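Local coordinates for protein polyketide biosynthesis 3-hydroxy-3-methylglutaryl-ACP synthase PksG (Bacillus subtilis, PDB 4YXT) that catalyses the aldol condensation of acetyl-ACP with a beta-ketothioester polyketide intermediate during biosynthesis of the antibiotic bacillaene, at residues M218-C223 / H250-G255; G259-M264 / T282-G287; A300-A305 / E333-I338. The protein carries 1 engineered substitution. All coordinates share one frame; numbering follows the deposited sequence.

Contact 1 of 3, residues M218-C223 / H250-G255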
loop_
_atom_site.group_PDB
_atom_site.type_symbol
_atom_site.label_atom_id
_atom_site.label_comp_id
_atom_site.label_asym_id
_atom_site.label_seq_id
_atom_site.Cartn_x
_atom_site.Cartn_y
_atom_site.Cartn_z
ATOM N N MET A 218 18.123 0.663 18.032
ATOM C CA MET A 218 17.321 0.706 19.255
ATOM C C MET A 218 15.881 0.398 18.937
ATOM O O MET A 218 15.241 -0.345 19.690
ATOM C CB MET A 218 17.304 2.086 19.929
ATOM C CG MET A 218 18.317 2.433 20.988
ATOM S SD MET A 218 17.997 4.184 21.437
ATOM C CE MET A 218 19.353 5.077 20.671
ATOM N N SER A 219 15.319 1.034 17.894
ATOM C CA SER A 219 13.892 0.791 17.594
ATOM C C SER A 219 13.621 -0.664 17.132
ATOM O O SER A 219 12.717 -1.353 17.639
ATOM C CB SER A 219 13.331 1.829 16.644
ATOM O OG SER A 219 14.105 1.928 15.480
ATOM N N TYR A 220 14.447 -1.184 16.252
ATOM C CA TYR A 220 14.398 -2.618 15.947
ATOM C C TYR A 220 14.374 -3.480 17.176
ATOM O O TYR A 220 13.564 -4.380 17.271
ATOM C CB TYR A 220 15.595 -3.003 15.080
ATOM C CG TYR A 220 15.667 -4.428 14.587
ATOM C CD1 TYR A 220 15.951 -5.493 15.450
ATOM C CD2 TYR A 220 15.454 -4.714 13.235
ATOM C CE1 TYR A 220 16.068 -6.812 14.964
ATOM C CE2 TYR A 220 15.559 -6.015 12.748
ATOM C CZ TYR A 220 15.856 -7.055 13.601
ATOM O OH TYR A 220 15.929 -8.326 13.115
ATOM N N LEU A 221 15.277 -3.232 18.125
ATOM C CA LEU A 221 15.350 -4.082 19.327
ATOM C C LEU A 221 14.176 -3.852 20.266
ATOM O O LEU A 221 13.558 -4.812 20.782
ATOM C CB LEU A 221 16.653 -3.851 20.085
ATOM C CG LEU A 221 17.913 -4.316 19.387
ATOM C CD1 LEU A 221 19.149 -3.718 20.083
ATOM C CD2 LEU A 221 17.972 -5.841 19.311
ATOM N N ASP A 222 13.818 -2.593 20.471
ATOM C CA ASP A 222 12.575 -2.344 21.216
ATOM C C ASP A 222 11.335 -3.054 20.604
ATOM O O ASP A 222 10.541 -3.671 21.360
ATOM C CB ASP A 222 12.354 -0.861 21.384
ATOM C CG ASP A 222 13.460 -0.189 22.237
ATOM O OD1 ASP A 222 14.191 -0.900 22.985
ATOM O OD2 ASP A 222 13.592 1.067 22.146
ATOM N N CYS A 223 11.195 -3.036 19.264
ATOM C CA CYS A 223 10.072 -3.697 18.627
ATOM C C CYS A 223 10.193 -5.217 18.694
ATOM O O CYS A 223 9.183 -5.906 18.856
ATOM C CB CYS A 223 9.831 -3.276 17.185
ATOM S SG CYS A 223 9.413 -1.525 16.813
ATOM N N HIS A 250 13.715 -10.053 10.239
ATOM C CA HIS A 250 14.113 -9.049 9.286
ATOM C C HIS A 250 15.629 -8.893 9.398
ATOM O O HIS A 250 16.142 -8.569 10.491
ATOM C CB HIS A 250 13.493 -7.703 9.569
ATOM C CG HIS A 250 14.030 -6.645 8.674
ATOM N ND1 HIS A 250 13.928 -6.736 7.318
ATOM C CD2 HIS A 250 14.676 -5.483 8.928
ATOM C CE1 HIS A 250 14.547 -5.712 6.760
ATOM N NE2 HIS A 250 14.996 -4.927 7.719
ATOM N N THR A 251 16.315 -9.146 8.279
ATOM C CA THR A 251 17.775 -9.267 8.233
ATOM C C THR A 251 18.391 -8.152 7.356
ATOM O O THR A 251 18.584 -8.328 6.142
ATOM C CB THR A 251 18.187 -10.663 7.706
ATOM O OG1 THR A 251 17.465 -11.682 8.416
ATOM C CG2 THR A 251 19.667 -10.920 7.897
ATOM N N PRO A 252 18.702 -6.996 7.961
ATOM C CA PRO A 252 19.416 -5.985 7.190
ATOM C C PRO A 252 20.898 -6.327 7.065
ATOM O O PRO A 252 21.539 -5.953 6.085
ATOM C CB PRO A 252 19.210 -4.705 7.989
ATOM C CG PRO A 252 18.928 -5.127 9.382
ATOM C CD PRO A 252 18.371 -6.531 9.320
ATOM N N PHE A 253 21.433 -7.012 8.068
ATOM C CA PHE A 253 22.707 -7.745 7.939
ATOM C C PHE A 253 22.735 -8.799 9.022
ATOM O O PHE A 253 22.053 -8.685 9.999
ATOM C CB PHE A 253 23.939 -6.835 7.966
ATOM C CG PHE A 253 23.972 -5.858 9.095
ATOM C CD1 PHE A 253 23.214 -4.687 9.043
ATOM C CD2 PHE A 253 24.763 -6.086 10.203
ATOM C CE1 PHE A 253 23.247 -3.769 10.076
ATOM C CE2 PHE A 253 24.786 -5.167 11.254
ATOM C CZ PHE A 253 24.049 -4.002 11.180
ATOM N N GLY A 254 23.487 -9.855 8.795
ATOM C CA GLY A 254 23.548 -10.962 9.732
ATOM C C GLY A 254 23.903 -10.596 11.147
ATOM O O GLY A 254 23.391 -11.193 12.111
ATOM N N GLY A 255 24.806 -9.639 11.279
ATOM C CA GLY A 255 25.280 -9.216 12.590
ATOM C C GLY A 255 24.202 -8.571 13.423
ATOM O O GLY A 255 24.197 -8.746 14.621
#

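Contact 2 of 3, residues G259-M264 / T282-G287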
loop_
_atom_site.group_PDB
_atom_site.type_symbol
_atom_site.label_atom_id
_atom_site.label_comp_id
_atom_site.label_asym_id
_atom_site.label_seq_id
_atom_site.Cartn_x
_atom_site.Cartn_y
_atom_site.Cartn_z
ATOM N N GLY A 259 22.952 -10.121 17.079
ATOM C CA GLY A 259 22.789 -9.224 18.226
ATOM C C GLY A 259 21.415 -9.306 18.864
ATOM O O GLY A 259 21.313 -9.421 20.085
ATOM N N ALA A 260 20.349 -9.246 18.053
ATOM C CA ALA A 260 18.983 -9.243 18.580
ATOM C C ALA A 260 18.574 -10.564 19.138
ATOM O O ALA A 260 17.857 -10.605 20.127
ATOM C CB ALA A 260 17.988 -8.842 17.515
ATOM N N HIS A 261 18.999 -11.666 18.527
ATOM C CA HIS A 261 18.723 -12.980 19.145
ATOM C C HIS A 261 19.339 -13.064 20.560
ATOM O O HIS A 261 18.702 -13.543 21.471
ATOM C CB HIS A 261 19.214 -14.152 18.250
ATOM C CG HIS A 261 19.189 -15.489 18.931
ATOM N ND1 HIS A 261 20.298 -16.028 19.554
ATOM C CD2 HIS A 261 18.188 -16.383 19.110
ATOM C CE1 HIS A 261 19.991 -17.205 20.061
ATOM N NE2 HIS A 261 18.717 -17.449 19.812
ATOM N N ARG A 262 20.562 -12.571 20.727
ATOM C CA ARG A 262 21.236 -12.569 22.054
ATOM C C ARG A 262 20.467 -11.747 23.091
ATOM O O ARG A 262 20.303 -12.166 24.208
ATOM C CB ARG A 262 22.650 -12.004 21.906
ATOM C CG ARG A 262 23.445 -11.889 23.197
ATOM C CD ARG A 262 24.934 -11.923 22.890
ATOM N NE ARG A 262 25.295 -11.075 21.736
ATOM C CZ ARG A 262 25.856 -11.482 20.582
ATOM N NH1 ARG A 262 26.167 -12.763 20.354
ATOM N NH2 ARG A 262 26.121 -10.584 19.629
ATOM N N THR A 263 20.005 -10.562 22.685
ATOM C CA THR A 263 19.227 -9.681 23.502
ATOM C C THR A 263 17.969 -10.392 23.912
ATOM O O THR A 263 17.694 -10.510 25.095
ATOM C CB THR A 263 18.896 -8.413 22.721
ATOM O OG1 THR A 263 20.119 -7.804 22.259
ATOM C CG2 THR A 263 18.150 -7.424 23.580
ATOM N N MET A 264 17.212 -10.933 22.954
ATOM C CA MET A 264 15.939 -11.607 23.304
ATOM C C MET A 264 16.116 -12.760 24.270
ATOM O O MET A 264 15.334 -12.915 25.225
ATOM C CB MET A 264 15.222 -12.129 22.053
ATOM C CG MET A 264 14.662 -11.032 21.170
ATOM S SD MET A 264 13.465 -10.007 22.054
ATOM C CE MET A 264 12.043 -11.071 22.268
ATOM N N THR A 282 21.305 -23.688 16.055
ATOM C CA THR A 282 20.126 -24.472 15.744
ATOM C C THR A 282 19.010 -23.676 15.012
ATOM O O THR A 282 18.555 -24.077 13.948
ATOM C CB THR A 282 19.566 -25.015 17.042
ATOM O OG1 THR A 282 20.596 -25.751 17.680
ATOM C CG2 THR A 282 18.427 -25.929 16.801
ATOM N N ARG A 283 18.604 -22.538 15.574
ATOM C CA ARG A 283 17.331 -21.947 15.235
ATOM C C ARG A 283 17.368 -20.765 14.349
ATOM O O ARG A 283 16.334 -20.352 13.856
ATOM C CB ARG A 283 16.653 -21.505 16.514
ATOM C CG ARG A 283 16.248 -22.665 17.370
ATOM C CD ARG A 283 15.096 -22.250 18.230
ATOM N NE ARG A 283 15.411 -21.129 19.091
ATOM C CZ ARG A 283 14.508 -20.516 19.837
ATOM N NH1 ARG A 283 13.213 -20.895 19.814
ATOM N NH2 ARG A 283 14.900 -19.545 20.626
ATOM N N VAL A 284 18.542 -20.164 14.198
ATOM C CA VAL A 284 18.655 -18.859 13.593
ATOM C C VAL A 284 19.571 -18.841 12.387
ATOM O O VAL A 284 19.231 -18.269 11.316
ATOM C CB VAL A 284 19.163 -17.851 14.627
ATOM C CG1 VAL A 284 19.175 -16.449 14.060
ATOM C CG2 VAL A 284 18.311 -17.915 15.892
ATOM N N LYS A 285 20.720 -19.480 12.532
ATOM C CA LYS A 285 21.714 -19.504 11.473
ATOM C C LYS A 285 21.174 -20.101 10.166
ATOM O O LYS A 285 21.517 -19.617 9.139
ATOM C CB LYS A 285 22.985 -20.244 11.921
ATOM C CG LYS A 285 23.937 -20.596 10.787
ATOM C CD LYS A 285 25.296 -21.045 11.305
ATOM C CE LYS A 285 26.394 -20.953 10.226
ATOM N NZ LYS A 285 26.225 -22.018 9.186
ATOM N N PRO A 286 20.336 -21.145 10.195
ATOM C CA PRO A 286 19.798 -21.521 8.854
ATOM C C PRO A 286 19.148 -20.338 8.022
ATOM O O PRO A 286 19.418 -20.168 6.792
ATOM C CB PRO A 286 18.788 -22.611 9.198
ATOM C CG PRO A 286 19.380 -23.252 10.448
ATOM C CD PRO A 286 19.942 -22.105 11.229
ATOM N N GLY A 287 18.379 -19.498 8.712
ATOM C CA GLY A 287 17.696 -18.384 8.070
ATOM C C GLY A 287 18.600 -17.337 7.475
ATOM O O GLY A 287 18.180 -16.660 6.565
#

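Contact 3 of 3, residues A300-A305 / E333-I338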
loop_
_atom_site.group_PDB
_atom_site.type_symbol
_atom_site.label_atom_id
_atom_site.label_comp_id
_atom_site.label_asym_id
_atom_site.label_seq_id
_atom_site.Cartn_x
_atom_site.Cartn_y
_atom_site.Cartn_z
ATOM N N ALA A 300 11.582 -7.244 1.476
ATOM C CA ALA A 300 11.561 -8.693 1.227
ATOM C C ALA A 300 12.536 -9.447 2.125
ATOM O O ALA A 300 12.672 -10.705 2.013
ATOM C CB ALA A 300 11.870 -8.961 -0.226
ATOM N N ALA A 301 13.201 -8.736 3.028
ATOM C CA ALA A 301 14.265 -9.354 3.847
ATOM C C ALA A 301 13.740 -10.496 4.710
ATOM O O ALA A 301 14.282 -11.604 4.662
ATOM C CB ALA A 301 15.009 -8.319 4.749
ATOM N N LEU A 302 12.750 -10.242 5.547
ATOM C CA LEU A 302 12.219 -11.346 6.354
ATOM C C LEU A 302 11.765 -12.544 5.493
ATOM O O LEU A 302 11.968 -13.672 5.870
ATOM C CB LEU A 302 11.062 -10.882 7.224
ATOM C CG LEU A 302 10.336 -12.021 7.926
ATOM C CD1 LEU A 302 11.211 -12.621 9.029
ATOM C CD2 LEU A 302 9.068 -11.443 8.479
ATOM N N PHE A 303 11.090 -12.311 4.375
ATOM C CA PHE A 303 10.726 -13.434 3.538
ATOM C C PHE A 303 11.933 -14.248 3.073
ATOM O O PHE A 303 11.829 -15.462 3.037
ATOM C CB PHE A 303 9.899 -12.995 2.328
ATOM C CG PHE A 303 8.526 -12.458 2.670
ATOM C CD1 PHE A 303 7.815 -12.911 3.799
ATOM C CD2 PHE A 303 7.914 -11.545 1.821
ATOM C CE1 PHE A 303 6.551 -12.402 4.080
ATOM C CE2 PHE A 303 6.638 -11.035 2.103
ATOM C CZ PHE A 303 5.964 -11.483 3.227
ATOM N N LEU A 304 13.045 -13.571 2.726
ATOM C CA LEU A 304 14.266 -14.192 2.305
ATOM C C LEU A 304 14.889 -15.048 3.385
ATOM O O LEU A 304 15.468 -16.104 3.070
ATOM C CB LEU A 304 15.280 -13.107 1.837
ATOM C CG LEU A 304 16.575 -13.546 1.161
ATOM C CD1 LEU A 304 16.282 -14.219 -0.152
ATOM C CD2 LEU A 304 17.547 -12.379 0.956
ATOM N N ALA A 305 14.798 -14.589 4.646
ATOM C CA ALA A 305 15.288 -15.340 5.801
ATOM C C ALA A 305 14.359 -16.510 6.057
ATOM O O ALA A 305 14.754 -17.614 6.508
ATOM C CB ALA A 305 15.349 -14.434 7.056
ATOM N N GLU A 333 5.953 -6.604 13.561
ATOM C CA GLU A 333 5.054 -7.695 13.845
ATOM C C GLU A 333 5.812 -9.013 14.095
ATOM O O GLU A 333 6.756 -9.326 13.382
ATOM C CB GLU A 333 4.048 -7.921 12.720
ATOM C CG GLU A 333 2.920 -8.963 13.047
ATOM C CD GLU A 333 1.674 -8.867 12.106
ATOM O OE1 GLU A 333 0.799 -9.765 12.125
ATOM O OE2 GLU A 333 1.525 -7.886 11.330
ATOM N N PHE A 334 5.326 -9.788 15.075
ATOM C CA PHE A 334 5.808 -11.107 15.320
ATOM C C PHE A 334 4.669 -12.044 15.092
ATOM O O PHE A 334 3.615 -11.872 15.657
ATOM C CB PHE A 334 6.331 -11.247 16.749
ATOM C CG PHE A 334 6.893 -12.587 17.038
ATOM C CD1 PHE A 334 6.089 -13.594 17.563
ATOM C CD2 PHE A 334 8.224 -12.861 16.774
ATOM C CE1 PHE A 334 6.614 -14.841 17.804
ATOM C CE2 PHE A 334 8.766 -14.117 17.030
ATOM C CZ PHE A 334 7.966 -15.112 17.523
ATOM N N TYR A 335 4.910 -13.086 14.325
ATOM C CA TYR A 335 3.905 -14.074 14.086
ATOM C C TYR A 335 4.566 -15.409 13.793
ATOM O O TYR A 335 5.776 -15.492 13.662
ATOM C CB TYR A 335 3.062 -13.658 12.871
ATOM C CG TYR A 335 3.813 -13.271 11.615
ATOM C CD1 TYR A 335 4.564 -12.121 11.548
ATOM C CD2 TYR A 335 3.734 -14.064 10.468
ATOM C CE1 TYR A 335 5.209 -11.751 10.381
ATOM C CE2 TYR A 335 4.379 -13.712 9.306
ATOM C CZ TYR A 335 5.108 -12.557 9.265
ATOM O OH TYR A 335 5.708 -12.214 8.090
ATOM N N SER A 336 3.753 -16.451 13.683
ATOM C CA SER A 336 4.254 -17.798 13.646
ATOM C C SER A 336 3.470 -18.613 12.664
ATOM O O SER A 336 2.366 -18.220 12.259
ATOM C CB SER A 336 4.157 -18.447 15.025
ATOM O OG SER A 336 2.817 -18.580 15.391
ATOM N N GLY A 337 4.098 -19.693 12.222
ATOM C CA GLY A 337 3.480 -20.642 11.326
ATOM C C GLY A 337 4.231 -21.965 11.299
ATOM O O GLY A 337 5.389 -22.042 11.783
ATOM N N ILE A 338 3.530 -22.995 10.792
ATOM C CA ILE A 338 4.045 -24.345 10.694
ATOM C C ILE A 338 4.439 -24.737 9.266
ATOM O O ILE A 338 3.699 -24.481 8.312
ATOM C CB ILE A 338 3.005 -25.354 11.274
ATOM C CG1 ILE A 338 2.998 -25.229 12.792
ATOM C CG2 ILE A 338 3.344 -26.783 10.836
ATOM C CD1 ILE A 338 1.882 -25.941 13.502
#

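Contact 1 of 3, residues M218-C223 / H250-G255
Tyr220 and His250 hold the closest pair of CA atoms between helical residues 218-223 and residues 250-255, yet these two CA atoms are still 9.3 Å apart, so the backbones do not meet directly and the gap is bridged mainly by a side chain, that of Tyr220. Residues 250-255 leave strand 246-249 as a loop and enter helix 254-267 through Phe253 at the N-cap position. With CG anti to the backbone N (chi1 -176°), the Tyr220 ring extends toward residues 250-255, and OH donates a hydrogen bond to the carbonyl O of His250 at 2.6 Å. The donor lies in the carbonyl plane, with a C=O...donor angle of 149°, and the accepting oxygen sits at the phenol edge in the plane of the ring, its distance to Tyr220 CE2 being 3.5 Å. The same edge also meets the histidine side chain: CE2 of Tyr220 approaches CD2 of His250 to 4.0 Å, near the imidazole plane at its rim, a side-on van der Waals approach and not a stack. Pro252 adds a looser apolar touch, CD to Tyr220 CE2 at 4.5 Å, while its N lies above one face of the His250 ring, 4.2 Å from the plane and offset toward the rim. The Tyr220 ring is further fixed by an edge-to-face contact with Phe324 and by Val257 and Ala260 of helix 254-267. His250 is by similarity the proton donor/acceptor of the active site, and its side chain is next to Cys114, the presumed acyl-thioester nucleophile. Because the buried hydroxyl grips the main-chain oxygen and not an imidazole nitrogen, Tyr220 is best read as a second-shell residue: it probably fixes the backbone that carries the histidine.

Contact 2 of 3, residues G259-M264 / T282-G287
His261 and Val284 make the innermost contact between helical residues 259-264 and residues 282-287, where one methyl group lies on an imidazole. CG2 of Val284 sits over a ring face, 4.0 Å from the ring centroid and 29° off the normal, which qualifies as a CH-pi interaction; its nearest ring atom is His261 CD2, at 3.6 Å. The approach follows from both side chains. The imidazole extends with CG anti to the backbone N (chi1 169°), and on Val284 the branch doing the touching is the one beside its own backbone N. Arg283 comes to a different part of the same ring: NH2 lies 4.4 Å from His261 NE2, each group meeting the other near its plane at the edge. That separation is too long for a bond, and what relates the two is a third residue. Asp279 takes a hydrogen bond with His261 NE2 on OD2 and a salt bridge with Arg283 NE on OD1, while Arg283 NH1 is bonded to the carbonyls of Tyr240 and Phe244. The carboxylate thus helps to set the rotation of the imidazole and would probably offset the arginine charge felt by it. Within helix 254-267 itself, Thr263 OG1 donates to the carbonyl O of Gly259 at 3.0 Å, from above the carbonyl plane, so that this oxygen accepts both the hydroxyl and the amide of Thr263. Val284 is the first residue to leave helical geometry after helix 273-283, and the contact therefore ties the end of that helix to the middle of helix 254-267. Tyr249 of strand 246-249 touches both His261 and Val284, whereas Ala260 and Met264 turn to helix 213-234, placing helix 254-267 between that helix and helix 273-283.

Contact 3 of 3, residues A300-A305 / E333-I338
Leu302, near the start of helix 301-312, faces Tyr335 of strand 331-339 across a wide gap, the nearest CA atoms being those of Leu302 and Glu333 at 11.0 Å. This is helix-on-sheet packing in a thiolase-like fold: Leu302 also touches Ser325 of strand 319-327 while Phe303 reaches Val173 and Val175 of strand 170-178, consistent with a helix of the central layer. Only the far ends of side chains close the gap. Leu302, CG anti to the backbone N (chi1 171°), comes toward the tyrosine from the opposite direction, and its CD2 lies 4.2 Å from Tyr335 CZ. Tyr335 sets CG between its backbone N and carbonyl carbon (chi1 50°), which swings the phenol off the strand and toward the helix. Its OH is hydrogen-bonded to Thr118 OG1 of helix 116-130, so the buried hydroxyl is satisfied amid apolar groups. Two residues earlier in the strand, Glu333 OE1 forms a salt bridge with Arg106 of the second subunit, placing this strand close to the dimer interface. Two carbon atoms approach the phenol oxygen from directions roughly at right angles, Leu302 CD2 at 3.5 Å and Phe303 CE1 at 4.1 Å from Tyr335 OH.

How the contacts relate
Contact 1 contains His250, and contacts 2 and 3 pack near it, with centres 11 Å apart for contacts 1 and 2 and 13 Å apart for each of the other pairs. Contacts 1 and 2 share helix 254-267 and meet where Leu221 CD2 packs on Ala260 CB at 3.5 Å. Contact 3 reaches the histidine itself: His250 ND1 lies 3.2 Å from Ala301 CB. Gly287 O and Ala305 CB, 3.6 Å apart, join contacts 2 and 3. From the His250 side chain, that of Cys114 is about 4 Å away and that of Ala82, an engineered replacement of the other presumed proton donor/acceptor, about 10 Å. Contact 2 is more remote, with the Val284 side chain about 11 Å from that of His250.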